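Local coordinates for S-M checkpoint control protein rad4 (Schizosaccharomyces pombe, PDB 4BU0) that is essential for DNA replication and for the checkpoint that couples S and M phases, its paired N-terminal BRCT domains binding phosphorylated Crb2, at residues Gly9-Cys14 with Lys42-Leu47; Thr30-Ala35 with Val77-Trp82; Phe59-Arg64 with Arg174-Glu179; Lys68-Glu73 with Lys96-Thr101; Lys104-Leu109 with Gly128-Pro133. All blocks are in the same frame, centred on the assembly; numbering follows the deposited sequence. Where two conformers were deposited one is given.

Interaction 1: Gly9-Cys14 with Lys42-Leu47; sequences GFVICC and KDVTHL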
# COMPACT_ATOMS: atom_id res chain seq x y z
N GLY A 9 -9.31 -3.90 -23.23
CA GLY A 9 -8.45 -2.74 -23.14
C GLY A 9 -7.74 -2.61 -21.80
O GLY A 9 -6.78 -1.83 -21.69
N PHE A 10 -8.20 -3.35 -20.77
CA PHE A 10 -7.49 -3.34 -19.49
C PHE A 10 -6.29 -4.26 -19.56
O PHE A 10 -6.36 -5.30 -20.22
CB PHE A 10 -8.40 -3.81 -18.34
CG PHE A 10 -9.42 -2.83 -17.84
CD1 PHE A 10 -10.44 -2.37 -18.68
CD2 PHE A 10 -9.44 -2.45 -16.51
CE1 PHE A 10 -11.40 -1.47 -18.20
CE2 PHE A 10 -10.41 -1.57 -16.02
CZ PHE A 10 -11.38 -1.07 -16.87
N VAL A 11 -5.20 -3.90 -18.86
CA VAL A 11 -3.97 -4.70 -18.83
C VAL A 11 -3.63 -4.80 -17.36
O VAL A 11 -3.24 -3.80 -16.74
CB VAL A 11 -2.83 -4.12 -19.70
CG1 VAL A 11 -1.61 -5.03 -19.65
CG2 VAL A 11 -3.30 -3.93 -21.15
N ILE A 12 -3.83 -5.99 -16.80
CA ILE A 12 -3.68 -6.19 -15.36
C ILE A 12 -2.39 -6.92 -15.01
O ILE A 12 -1.97 -7.82 -15.71
CB ILE A 12 -4.93 -6.95 -14.88
CG1 ILE A 12 -6.17 -6.01 -15.00
CG2 ILE A 12 -4.77 -7.56 -13.46
CD1 ILE A 12 -7.50 -6.71 -14.99
N CYS A 13 -1.77 -6.49 -13.89
CA CYS A 13 -0.53 -7.06 -13.37
C CYS A 13 -0.71 -7.20 -11.87
O CYS A 13 -1.45 -6.39 -11.30
CB CYS A 13 0.62 -6.12 -13.72
SG CYS A 13 2.26 -6.73 -13.27
N CYS A 14 -0.08 -8.22 -11.23
CA CYS A 14 -0.14 -8.39 -9.77
C CYS A 14 1.22 -8.16 -9.16
O CYS A 14 2.26 -8.43 -9.79
CB CYS A 14 -0.62 -9.80 -9.39
SG CYS A 14 -2.33 -10.16 -9.85
N LYS A 42 4.92 -1.68 -20.04
CA LYS A 42 4.52 -0.29 -20.22
C LYS A 42 3.01 -0.10 -20.41
O LYS A 42 2.49 0.96 -20.04
CB LYS A 42 5.25 0.30 -21.44
CG LYS A 42 5.46 1.80 -21.35
N ASP A 43 2.31 -1.12 -20.94
CA ASP A 43 0.89 -0.96 -21.19
C ASP A 43 -0.02 -1.38 -20.03
O ASP A 43 -1.23 -1.22 -20.16
CB ASP A 43 0.47 -1.67 -22.48
CG ASP A 43 0.69 -3.16 -22.51
OD1 ASP A 43 1.52 -3.66 -21.72
OD2 ASP A 43 0.07 -3.82 -23.36
N VAL A 44 0.55 -1.80 -18.89
CA VAL A 44 -0.26 -2.11 -17.72
C VAL A 44 -1.15 -0.90 -17.36
O VAL A 44 -0.70 0.26 -17.39
CB VAL A 44 0.63 -2.54 -16.53
CG1 VAL A 44 -0.12 -2.52 -15.19
CG2 VAL A 44 1.21 -3.92 -16.79
N THR A 45 -2.42 -1.17 -17.01
CA THR A 45 -3.35 -0.12 -16.64
C THR A 45 -3.72 -0.21 -15.14
O THR A 45 -4.11 0.79 -14.52
CB THR A 45 -4.61 -0.17 -17.52
OG1 THR A 45 -5.29 -1.42 -17.33
CG2 THR A 45 -4.30 0.00 -19.00
N HIS A 46 -3.72 -1.45 -14.60
CA HIS A 46 -4.14 -1.71 -13.24
C HIS A 46 -3.17 -2.66 -12.59
O HIS A 46 -2.87 -3.71 -13.17
CB HIS A 46 -5.56 -2.30 -13.22
CG HIS A 46 -6.60 -1.31 -13.69
ND1 HIS A 46 -6.67 -0.91 -15.03
CD2 HIS A 46 -7.54 -0.63 -12.99
CE1 HIS A 46 -7.62 0.02 -15.08
NE2 HIS A 46 -8.19 0.21 -13.89
N LEU A 47 -2.66 -2.30 -11.40
CA LEU A 47 -1.73 -3.13 -10.66
C LEU A 47 -2.45 -3.58 -9.39
O LEU A 47 -2.79 -2.75 -8.55
CB LEU A 47 -0.43 -2.35 -10.33
CG LEU A 47 0.60 -3.07 -9.48
CD1 LEU A 47 1.26 -4.25 -10.26
CD2 LEU A 47 1.70 -2.07 -9.03

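Interaction 2: Thr30-Ala35 with Val77-Trp82; sequences TKLGAA and VLYESW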
# COMPACT_ATOMS: atom_id res chain seq x y z
N THR A 30 -9.05 -12.59 -17.49
CA THR A 30 -8.97 -13.00 -18.90
C THR A 30 -10.38 -13.28 -19.42
O THR A 30 -10.70 -12.86 -20.54
CB THR A 30 -8.06 -14.20 -19.03
OG1 THR A 30 -6.75 -13.79 -18.61
CG2 THR A 30 -8.01 -14.74 -20.48
N LYS A 31 -11.23 -13.97 -18.61
CA LYS A 31 -12.59 -14.24 -19.08
C LYS A 31 -13.35 -12.91 -19.26
O LYS A 31 -14.19 -12.79 -20.16
CB LYS A 31 -13.32 -15.19 -18.11
CG LYS A 31 -14.70 -15.61 -18.61
CD LYS A 31 -15.24 -16.79 -17.82
CE LYS A 31 -16.74 -16.83 -17.94
NZ LYS A 31 -17.33 -17.86 -17.05
N LEU A 32 -13.06 -11.91 -18.38
CA LEU A 32 -13.69 -10.60 -18.48
C LEU A 32 -13.19 -9.80 -19.68
O LEU A 32 -13.75 -8.74 -19.94
CB LEU A 32 -13.43 -9.81 -17.18
CG LEU A 32 -14.35 -10.17 -15.99
CD1 LEU A 32 -13.68 -9.83 -14.67
CD2 LEU A 32 -15.69 -9.43 -16.09
N GLY A 33 -12.15 -10.27 -20.36
CA GLY A 33 -11.66 -9.60 -21.57
C GLY A 33 -10.37 -8.83 -21.41
O GLY A 33 -9.91 -8.21 -22.38
N ALA A 34 -9.77 -8.84 -20.22
CA ALA A 34 -8.53 -8.10 -19.99
C ALA A 34 -7.33 -8.88 -20.48
O ALA A 34 -7.37 -10.11 -20.67
CB ALA A 34 -8.35 -7.84 -18.49
N ALA A 35 -6.21 -8.17 -20.63
CA ALA A 35 -4.94 -8.82 -20.81
C ALA A 35 -4.36 -9.00 -19.40
O ALA A 35 -4.62 -8.17 -18.52
CB ALA A 35 -4.01 -7.95 -21.67
N VAL A 77 -14.80 -9.65 -7.22
CA VAL A 77 -16.08 -9.01 -7.00
C VAL A 77 -16.72 -8.60 -8.35
O VAL A 77 -17.92 -8.82 -8.58
CB VAL A 77 -15.98 -7.82 -6.01
CG1 VAL A 77 -17.28 -7.02 -5.96
CG2 VAL A 77 -15.61 -8.31 -4.61
N LEU A 78 -15.93 -8.00 -9.26
CA LEU A 78 -16.49 -7.61 -10.55
C LEU A 78 -16.93 -8.85 -11.35
O LEU A 78 -18.03 -8.86 -11.93
CB LEU A 78 -15.41 -6.83 -11.32
CG LEU A 78 -15.76 -6.49 -12.76
CD1 LEU A 78 -16.98 -5.51 -12.82
CD2 LEU A 78 -14.55 -5.86 -13.45
N TYR A 79 -16.08 -9.89 -11.35
CA TYR A 79 -16.43 -11.13 -12.05
C TYR A 79 -17.74 -11.69 -11.52
O TYR A 79 -18.60 -12.09 -12.31
CB TYR A 79 -15.32 -12.15 -11.84
CG TYR A 79 -15.57 -13.44 -12.58
CD1 TYR A 79 -15.21 -13.58 -13.91
CD2 TYR A 79 -16.13 -14.54 -11.93
CE1 TYR A 79 -15.40 -14.77 -14.59
CE2 TYR A 79 -16.32 -15.74 -12.60
CZ TYR A 79 -15.98 -15.85 -13.94
OH TYR A 79 -16.15 -17.04 -14.60
N GLU A 80 -17.90 -11.70 -10.17
CA GLU A 80 -19.14 -12.24 -9.61
C GLU A 80 -20.37 -11.49 -10.09
O GLU A 80 -21.38 -12.12 -10.45
CB GLU A 80 -19.05 -12.18 -8.09
CG GLU A 80 -20.12 -13.04 -7.43
CD GLU A 80 -20.00 -14.52 -7.78
OE1 GLU A 80 -18.86 -15.03 -7.94
OE2 GLU A 80 -21.06 -15.15 -7.96
N SER A 81 -20.31 -10.15 -10.16
CA SER A 81 -21.45 -9.38 -10.63
C SER A 81 -21.75 -9.68 -12.09
O SER A 81 -22.91 -9.90 -12.47
CB SER A 81 -21.22 -7.88 -10.45
OG SER A 81 -21.35 -7.50 -9.09
N TRP A 82 -20.70 -9.74 -12.91
CA TRP A 82 -20.84 -9.99 -14.32
C TRP A 82 -21.41 -11.38 -14.64
O TRP A 82 -22.32 -11.49 -15.46
CB TRP A 82 -19.45 -9.83 -14.94
CG TRP A 82 -19.42 -10.07 -16.41
CD1 TRP A 82 -20.04 -9.34 -17.38
CD2 TRP A 82 -18.65 -11.07 -17.09
NE1 TRP A 82 -19.70 -9.82 -18.62
CE2 TRP A 82 -18.85 -10.88 -18.47
CE3 TRP A 82 -17.79 -12.10 -16.66
CZ2 TRP A 82 -18.20 -11.66 -19.44
CZ3 TRP A 82 -17.14 -12.87 -17.61
CH2 TRP A 82 -17.39 -12.67 -18.98

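Interaction 3: Phe59-Arg64 with Arg174-Glu179; sequences FAAKSR and RNAVLE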
# COMPACT_ATOMS: atom_id res chain seq x y z
N PHE A 59 7.74 1.30 -8.60
CA PHE A 59 7.78 1.91 -9.93
C PHE A 59 6.48 2.65 -10.22
O PHE A 59 6.50 3.78 -10.69
CB PHE A 59 8.00 0.84 -11.01
CG PHE A 59 8.38 1.45 -12.34
CD1 PHE A 59 7.40 1.91 -13.21
CD2 PHE A 59 9.71 1.63 -12.68
CE1 PHE A 59 7.75 2.55 -14.41
CE2 PHE A 59 10.06 2.25 -13.89
CZ PHE A 59 9.07 2.71 -14.74
N ALA A 60 5.32 2.02 -9.93
CA ALA A 60 4.06 2.70 -10.17
C ALA A 60 3.92 3.94 -9.30
O ALA A 60 3.47 4.97 -9.79
CB ALA A 60 2.89 1.74 -9.90
N ALA A 61 4.34 3.86 -8.01
CA ALA A 61 4.22 5.01 -7.11
C ALA A 61 5.09 6.17 -7.52
O ALA A 61 4.71 7.31 -7.31
CB ALA A 61 4.58 4.61 -5.69
N LYS A 62 6.25 5.88 -8.07
CA LYS A 62 7.20 6.93 -8.42
C LYS A 62 6.96 7.49 -9.82
O LYS A 62 7.00 8.71 -10.00
CB LYS A 62 8.61 6.37 -8.32
CG LYS A 62 9.72 7.42 -8.32
CD LYS A 62 11.09 6.79 -8.14
CE LYS A 62 11.51 6.78 -6.69
NZ LYS A 62 12.84 6.14 -6.48
N SER A 63 6.72 6.61 -10.82
CA SER A 63 6.70 7.00 -12.23
C SER A 63 5.36 6.87 -12.99
O SER A 63 5.27 7.40 -14.10
CB SER A 63 7.71 6.14 -12.98
OG SER A 63 8.93 5.99 -12.28
N ARG A 64 4.37 6.14 -12.46
CA ARG A 64 3.14 5.93 -13.23
C ARG A 64 1.85 6.21 -12.42
O ARG A 64 1.11 5.26 -12.13
CB ARG A 64 3.13 4.50 -13.82
CG ARG A 64 4.22 4.19 -14.86
CD ARG A 64 4.03 4.93 -16.19
NE ARG A 64 2.71 4.65 -16.75
CZ ARG A 64 2.44 3.65 -17.59
NH1 ARG A 64 3.42 2.86 -18.02
NH2 ARG A 64 1.21 3.45 -18.02
N ARG A 174 -0.93 11.21 -2.94
CA ARG A 174 -0.48 10.45 -4.10
C ARG A 174 -1.21 9.08 -4.17
O ARG A 174 -1.03 8.33 -5.16
CB ARG A 174 1.05 10.28 -4.01
CG ARG A 174 1.74 9.51 -5.14
CD ARG A 174 1.42 10.05 -6.53
NE ARG A 174 2.17 9.35 -7.57
CZ ARG A 174 1.87 8.14 -8.03
NH1 ARG A 174 0.85 7.46 -7.53
NH2 ARG A 174 2.60 7.60 -8.99
N ASN A 175 -2.03 8.74 -3.14
CA ASN A 175 -2.77 7.47 -3.06
C ASN A 175 -1.81 6.28 -3.17
O ASN A 175 -2.13 5.25 -3.80
CB ASN A 175 -3.88 7.39 -4.13
CG ASN A 175 -4.92 8.46 -4.01
OD1 ASN A 175 -5.14 9.25 -4.93
ND2 ASN A 175 -5.59 8.52 -2.86
N ALA A 176 -0.60 6.42 -2.61
CA ALA A 176 0.40 5.36 -2.65
C ALA A 176 1.43 5.64 -1.60
O ALA A 176 1.74 6.82 -1.33
CB ALA A 176 1.08 5.30 -4.02
N VAL A 177 2.00 4.57 -1.03
CA VAL A 177 3.12 4.69 -0.11
C VAL A 177 4.31 5.17 -0.89
O VAL A 177 4.70 4.55 -1.89
CB VAL A 177 3.44 3.32 0.54
CG1 VAL A 177 4.75 3.37 1.35
CG2 VAL A 177 2.26 2.87 1.41
N LEU A 178 4.91 6.28 -0.43
CA LEU A 178 6.12 6.80 -1.06
C LEU A 178 7.35 6.30 -0.33
O LEU A 178 7.30 5.94 0.85
CB LEU A 178 6.11 8.33 -1.11
CG LEU A 178 4.89 8.90 -1.84
CD1 LEU A 178 4.86 10.44 -1.76
CD2 LEU A 178 4.83 8.43 -3.30
N GLU A 179 8.49 6.28 -1.03
CA GLU A 179 9.74 5.76 -0.47
C GLU A 179 10.27 6.69 0.62
O GLU A 179 10.12 7.92 0.54
CB GLU A 179 10.76 5.50 -1.58
CG GLU A 179 10.41 4.24 -2.35
CD GLU A 179 11.34 3.95 -3.50
OE1 GLU A 179 12.56 3.77 -3.25
OE2 GLU A 179 10.88 3.96 -4.67
O HOH W 1 12.37 3.32 -6.77

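Interaction 4: Lys68-Glu73 with Lys96-Thr101; sequences KIMSSE and KHLLPT. Unlike the reference sequence in segment 96-101: Leu98 (reference Phe).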
# COMPACT_ATOMS: atom_id res chain seq x y z
N LYS A 68 -3.81 2.39 -11.83
CA LYS A 68 -4.60 2.27 -10.61
C LYS A 68 -4.09 1.13 -9.78
O LYS A 68 -3.87 0.04 -10.31
CB LYS A 68 -6.10 2.04 -10.90
CG LYS A 68 -6.76 2.98 -11.92
CD LYS A 68 -7.30 4.24 -11.30
CE LYS A 68 -7.82 5.15 -12.38
NZ LYS A 68 -7.43 6.57 -12.15
N ILE A 69 -3.88 1.37 -8.46
CA ILE A 69 -3.43 0.32 -7.55
C ILE A 69 -4.66 -0.23 -6.87
O ILE A 69 -5.38 0.46 -6.15
CB ILE A 69 -2.32 0.73 -6.56
CG1 ILE A 69 -1.10 1.27 -7.34
CG2 ILE A 69 -1.92 -0.47 -5.69
CD1 ILE A 69 -0.30 2.11 -6.51
N MET A 70 -4.92 -1.51 -7.17
CA MET A 70 -6.14 -2.17 -6.80
C MET A 70 -6.00 -3.22 -5.75
O MET A 70 -4.97 -3.86 -5.62
CB MET A 70 -6.68 -2.89 -8.07
CG MET A 70 -6.84 -1.99 -9.31
SD MET A 70 -7.93 -0.57 -8.97
CE MET A 70 -9.49 -1.40 -8.53
N SER A 71 -7.10 -3.42 -5.02
CA SER A 71 -7.19 -4.48 -4.03
C SER A 71 -7.34 -5.84 -4.72
O SER A 71 -7.90 -5.95 -5.83
CB SER A 71 -8.39 -4.21 -3.13
OG SER A 71 -8.72 -5.34 -2.34
N SER A 72 -6.90 -6.90 -4.04
CA SER A 72 -7.06 -8.25 -4.57
C SER A 72 -8.50 -8.65 -4.76
O SER A 72 -8.76 -9.57 -5.54
CB SER A 72 -6.39 -9.24 -3.62
OG SER A 72 -7.03 -9.18 -2.35
N GLU A 73 -9.44 -7.99 -4.07
CA GLU A 73 -10.85 -8.36 -4.17
C GLU A 73 -11.52 -7.78 -5.42
O GLU A 73 -12.63 -8.20 -5.76
CB GLU A 73 -11.62 -7.92 -2.90
CG GLU A 73 -12.13 -6.48 -2.90
CD GLU A 73 -11.69 -5.49 -1.83
OE1 GLU A 73 -11.55 -5.90 -0.65
OE2 GLU A 73 -11.58 -4.28 -2.15
N LYS A 96 -14.43 1.60 -6.11
CA LYS A 96 -14.85 0.93 -4.88
C LYS A 96 -13.80 -0.06 -4.39
O LYS A 96 -13.94 -0.57 -3.28
CB LYS A 96 -16.17 0.20 -5.10
CG LYS A 96 -17.35 1.18 -5.12
CD LYS A 96 -18.61 0.55 -5.67
CE LYS A 96 -19.81 1.44 -5.43
NZ LYS A 96 -21.05 0.86 -6.03
N HIS A 97 -12.80 -0.39 -5.23
CA HIS A 97 -11.82 -1.42 -4.85
C HIS A 97 -10.38 -0.94 -5.01
O HIS A 97 -9.47 -1.75 -5.15
CB HIS A 97 -12.06 -2.72 -5.66
CG HIS A 97 -13.40 -3.31 -5.34
ND1 HIS A 97 -13.59 -4.07 -4.20
CD2 HIS A 97 -14.58 -3.15 -5.97
CE1 HIS A 97 -14.88 -4.38 -4.19
NE2 HIS A 97 -15.52 -3.84 -5.22
N LEU A 98 -10.16 0.36 -4.92
CA LEU A 98 -8.80 0.87 -4.92
C LEU A 98 -8.12 0.36 -3.65
O LEU A 98 -8.77 0.27 -2.59
CB LEU A 98 -8.79 2.41 -4.93
CG LEU A 98 -9.26 3.05 -6.21
CD1 LEU A 98 -9.48 4.58 -6.00
CD2 LEU A 98 -8.26 2.85 -7.31
N LEU A 99 -6.84 0.06 -3.74
CA LEU A 99 -6.14 -0.39 -2.53
C LEU A 99 -6.04 0.77 -1.54
O LEU A 99 -5.73 1.90 -1.96
CB LEU A 99 -4.74 -0.86 -2.88
CG LEU A 99 -4.00 -1.63 -1.77
CD1 LEU A 99 -4.62 -3.06 -1.53
CD2 LEU A 99 -2.52 -1.77 -2.09
N PRO A 100 -6.31 0.53 -0.23
CA PRO A 100 -6.13 1.61 0.76
C PRO A 100 -4.69 2.11 0.69
O PRO A 100 -3.78 1.31 0.55
CB PRO A 100 -6.42 0.91 2.09
CG PRO A 100 -7.40 -0.20 1.70
CD PRO A 100 -6.79 -0.71 0.40
N THR A 101 -4.49 3.43 0.79
CA THR A 101 -3.17 4.00 0.59
C THR A 101 -2.13 3.37 1.48
O THR A 101 -1.02 3.06 1.01
CB THR A 101 -3.21 5.51 0.82
OG1 THR A 101 -4.09 6.06 -0.17
CG2 THR A 101 -1.83 6.16 0.69
O HOH W 2 -5.11 2.97 -4.91
O HOH W 3 -10.44 -1.57 -1.37

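Interaction 5: Lys104-Leu109 with Gly128-Pro133; sequences KCRVCL and GGTFCP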
# COMPACT_ATOMS: atom_id res chain seq x y z
N LYS A 104 -0.95 -2.46 4.59
CA LYS A 104 0.22 -3.17 5.11
C LYS A 104 1.21 -2.26 5.83
O LYS A 104 2.25 -2.76 6.30
CB LYS A 104 0.97 -4.01 4.06
CG LYS A 104 0.17 -5.23 3.59
CD LYS A 104 0.17 -6.37 4.58
CE LYS A 104 -0.17 -7.68 3.92
NZ LYS A 104 -1.64 -7.84 3.73
N CYS A 105 0.90 -0.96 5.97
CA CYS A 105 1.79 -0.10 6.77
C CYS A 105 1.46 -0.31 8.23
O CYS A 105 0.29 -0.45 8.59
CB CYS A 105 1.63 1.38 6.41
SG CYS A 105 2.23 1.80 4.76
N ARG A 106 2.50 -0.26 9.07
CA ARG A 106 2.38 -0.36 10.53
C ARG A 106 3.17 0.82 11.01
O ARG A 106 4.39 0.84 10.88
CB ARG A 106 2.94 -1.70 11.04
CG ARG A 106 2.16 -2.88 10.48
CD ARG A 106 2.66 -4.22 11.03
NE ARG A 106 2.18 -4.43 12.40
CZ ARG A 106 0.99 -4.92 12.71
NH1 ARG A 106 0.13 -5.28 11.76
NH2 ARG A 106 0.63 -5.05 13.98
N VAL A 107 2.46 1.87 11.39
CA VAL A 107 3.05 3.17 11.66
C VAL A 107 3.10 3.47 13.15
O VAL A 107 2.09 3.37 13.85
CB VAL A 107 2.25 4.28 10.93
CG1 VAL A 107 2.90 5.64 11.13
CG2 VAL A 107 2.12 3.98 9.43
N CYS A 108 4.28 3.91 13.59
CA CYS A 108 4.55 4.30 14.98
C CYS A 108 4.98 5.75 14.94
O CYS A 108 5.48 6.21 13.90
CB CYS A 108 5.65 3.39 15.52
SG CYS A 108 6.00 3.58 17.29
N LEU A 109 4.77 6.48 16.04
CA LEU A 109 5.16 7.90 16.15
C LEU A 109 6.15 8.14 17.29
O LEU A 109 6.10 7.42 18.28
CB LEU A 109 3.87 8.74 16.48
CG LEU A 109 2.65 8.51 15.60
CD1 LEU A 109 1.51 9.47 15.97
CD2 LEU A 109 2.97 8.70 14.12
N GLY A 128 -6.25 3.01 6.01
CA GLY A 128 -6.04 1.57 6.00
C GLY A 128 -4.78 1.03 6.62
O GLY A 128 -4.51 -0.16 6.48
N GLY A 129 -4.02 1.88 7.32
CA GLY A 129 -2.82 1.39 7.98
C GLY A 129 -3.13 0.85 9.36
O GLY A 129 -4.25 1.01 9.86
N THR A 130 -2.13 0.23 9.99
CA THR A 130 -2.20 -0.21 11.37
C THR A 130 -1.44 0.82 12.16
O THR A 130 -0.33 1.19 11.75
CB THR A 130 -1.61 -1.62 11.56
OG1 THR A 130 -2.42 -2.51 10.79
CG2 THR A 130 -1.61 -2.07 13.04
N PHE A 131 -2.02 1.28 13.27
CA PHE A 131 -1.35 2.21 14.15
C PHE A 131 -0.71 1.44 15.31
O PHE A 131 -1.37 0.60 15.95
CB PHE A 131 -2.30 3.29 14.67
CG PHE A 131 -1.51 4.35 15.39
CD1 PHE A 131 -0.74 5.27 14.67
CD2 PHE A 131 -1.44 4.37 16.78
CE1 PHE A 131 0.05 6.21 15.34
CE2 PHE A 131 -0.65 5.31 17.44
CZ PHE A 131 0.10 6.21 16.73
N CYS A 132 0.56 1.77 15.60
CA CYS A 132 1.37 1.11 16.63
C CYS A 132 1.80 2.07 17.72
O CYS A 132 2.75 2.83 17.53
CB CYS A 132 2.60 0.49 15.98
SG CYS A 132 2.20 -0.67 14.65
N PRO A 133 1.17 2.01 18.91
CA PRO A 133 1.59 2.90 20.00
C PRO A 133 3.04 2.60 20.45
O PRO A 133 3.80 3.51 20.76
CB PRO A 133 0.60 2.56 21.13
CG PRO A 133 -0.60 2.03 20.41
CD PRO A 133 -0.03 1.23 19.28
O HOH W 4 -3.20 -2.57 6.51
O HOH W 5 -1.18 -2.77 8.35
O HOH W 6 3.27 5.61 18.37

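Interaction 1: Gly9-Cys14 with Lys42-Leu47
Phe10 sets CD2 of its ring over one face of the His46 imidazole, offset toward the rim, with CE2 of Phe10 3.3 Å from CE1 of His46. The planes are near parallel, 25° apart, but displaced so far that they hardly overlap. His46 is also held from its edge: ND1 lies 2.7 Å from OG1 of Thr45 in the plane of the ring, a hydrogen bond in which either could be the donor. Thr45 OG1 accepts a straight bond from Val11 N at 2.9 Å, because chi1 of 61° sets the hydroxyl between the backbone N and the carbonyl carbon. Val11 O is gripped twice, by Thr45 N at 2.8 Å on a lone pair and by His46 N at 3.2 Å. Cys13 N bonds to His46 O, while Cys13 CB packs on CG2 of Val44 at 3.8 Å and on CD1 of Leu47. Trp74, from helix 74-83, also meets the His46 ring, and Ile12 shares that face of the sheet. The parallel pairing of Ile12 with His46 and Cys13 with Leu47 joins strands 11-15 and 46-49, the central strands of the four-stranded parallel sheet of the first BRCT domain.

Interaction 2: Thr30-Ala35 with Val77-Trp82
The indole of Trp82 carries Leu32 on one face: CD2 of Leu32 sits 3.3 Å above the plane, offset toward the rim, and comes within 3.4 Å of Trp82 CE3. At the indole edge, in plane, lie CG of Lys31 and CE1 of Tyr79. The Tyr79 ring is met at its own edge, with CD of Lys31 3.8 Å from CE1 of Tyr79, and CG of Leu32 near CD1 of Tyr79. Lys31 leaves its helix with CG anti to the backbone N (chi1 -175°) and stays extended beyond, crossing the tyrosine at about a right angle. Its NZ then donates a hydrogen bond to Tyr79 OH at 2.8 Å, while CG packs 3.8 Å from CZ3 of Trp82. The two branches of Leu32 divide the work: as CD2 takes the indole, CD1 turns to CB of Tyr79 at 4.0 Å and to CD2 of Leu78 at 4.2 Å. Gly33, at positive phi, follows Leu32 in a Schellman motif at the end of helix 19-31. The contact thus joins the C-terminal end of helix 19-31 to helix 74-83 within the first BRCT domain, with Leu7 touching Leu78, Pro6 against Trp82, and strand 35-36 following directly on the way to its place beside strand 11-15.

Interaction 3: Phe59-Arg64 with Arg174-Glu179
Ala61 and Arg174 carry most of this contact. The methyl of Ala61 rests 3.9 Å from CB of Ala176 and 3.8 Å from Val177 O, which brings helix 55-63 against the extended chain after helix 166-174. Arg174 sends its guanidinium to the carbonyls near the end of helix 55-63; CG stands anti to the backbone N, and the chain bends at chi2 (53°). NH2 donates to Ala60 O at 2.9 Å, on a lone pair in the carbonyl plane, though the N-H...O angle is only 135° and the oxygen is tilted from the guanidinium plane. Ala60 O also accepts from Arg64 N. Ala61 O lies over one face of the guanidinium, 3.0 Å from CZ of Arg174, at a poor angle for bonding. Glu179 OE2 forms a long, weak salt bridge to Lys62 NZ at 3.4 Å, and a water bridges the two, accepting from NZ and donating to OE2. The stronger partner of Lys62 NZ is Tyr182 OH, and Gln181 holds Glu179 OE1. An alanine at Glu179 would probably leave Lys62 NZ without its carboxylate mate and take away the carboxylate that Gln181 NE2 bonds to. The arginine's charge sits where carbonyls of a helix C-terminus point, which would probably suit the helix dipole; the lysine-glutamate pair is long and water-linked, at the exposed side of this join between the BRCT domains.

Interaction 4: Lys68-Glu73 with Lys96-Thr101
From CB of Glu73, chi1 of 85° puts CG between the backbone N and the carbonyl carbon, 3.1 Å from ND1 of His97; beyond the bend at chi2, CD sits at the imidazole edge, in plane. At the tip OE2 accepts from His97 ND1 at 2.9 Å, with the ring nitrogen above the carboxylate plane and the planes 65° apart. A water bridges OE2 to Leu98 O. A leucine at His97 would probably leave OE2 of Glu73 without its ring donor and the carboxylate freer to turn. Met70 folds CE to within 3.4 Å of His97 O, and its SD meets CD2 of Leu98, phenylalanine in the reference sequence. CG2 of Ile69 packs on CD2 of Leu99. Ser71 N bonds to His97 O at 2.9 Å, and Leu99 N to Ile69 O at 2.8 Å. These backbone bonds flank the single Met70-Leu98 bridge and fasten the loop leading to the second BRCT domain onto strand 68-70, an outermost strand of the first domain's parallel sheet.

Interaction 5: Lys104-Leu109 with Gly128-Pro133
Cys132 N donates to Val107 O at 2.8 Å, and two more backbone bonds extend the pairing: Thr130 N to Cys105 O and Val107 N to Thr130 O, both 2.9 Å. Three waters follow the same seam. One accepts from Lys104 N and donates to Gly128 O, another joins Cys105 O with Thr130 OG1, and a third accepts from Leu109 N and lies 3.0 Å from Cys132 O, one of several acceptors within its reach. The pairs Arg106 with Thr130 and Val107 with Phe131 are parallel bridges between strands 106-110 and 130-131, which helix 116-126 connects in a beta-alpha-beta unit of the second BRCT domain. Gly128, at positive phi, ends that helix in a Schellman motif just before the outer strand begins. On the face shared by Arg106 and Thr130 the two side chains run side by side, and CG2 of Thr130 sits 3.6 Å above the guanidinium plane, offset toward its rim. Cys132 SG rests 3.8 Å from CB of Arg106, and Asp138 forms a long, weak ion pair with the arginine's NE. The other face carries Phe131. Leu109 crosses its ring at about a right angle and brings CG to the edge, 3.5 Å from CE1 of Phe131. Phe131 CD1 also approaches Val107 O at 3.5 Å. Beyond, Ile120 of helix 116-126 packs on Leu109, and Val124 on Val107.

Interactions 1 and 5 are both parallel strand pairings, one in each BRCT sheet and about 29 Å apart between centres, but the first joins two central strands and is mostly buried, whereas the second joins a central strand to an outer one and is lined by water. Interactions 2, 3 and 4 are only partly buried. Interaction 4 touches interaction 1 through the neighbouring strands 46-49 and 68-70, adding the loop that leads to the second domain to the outermost strand. Interaction 2 sets the C-terminal end of helix 19-31 on helix 74-83 through aromatic and aliphatic groups edged by a lysine. Interaction 3 joins the two domains through small alanines and charged groups, and its Val177 reaches both Thr101 of interaction 4 and Cys105 of interaction 5.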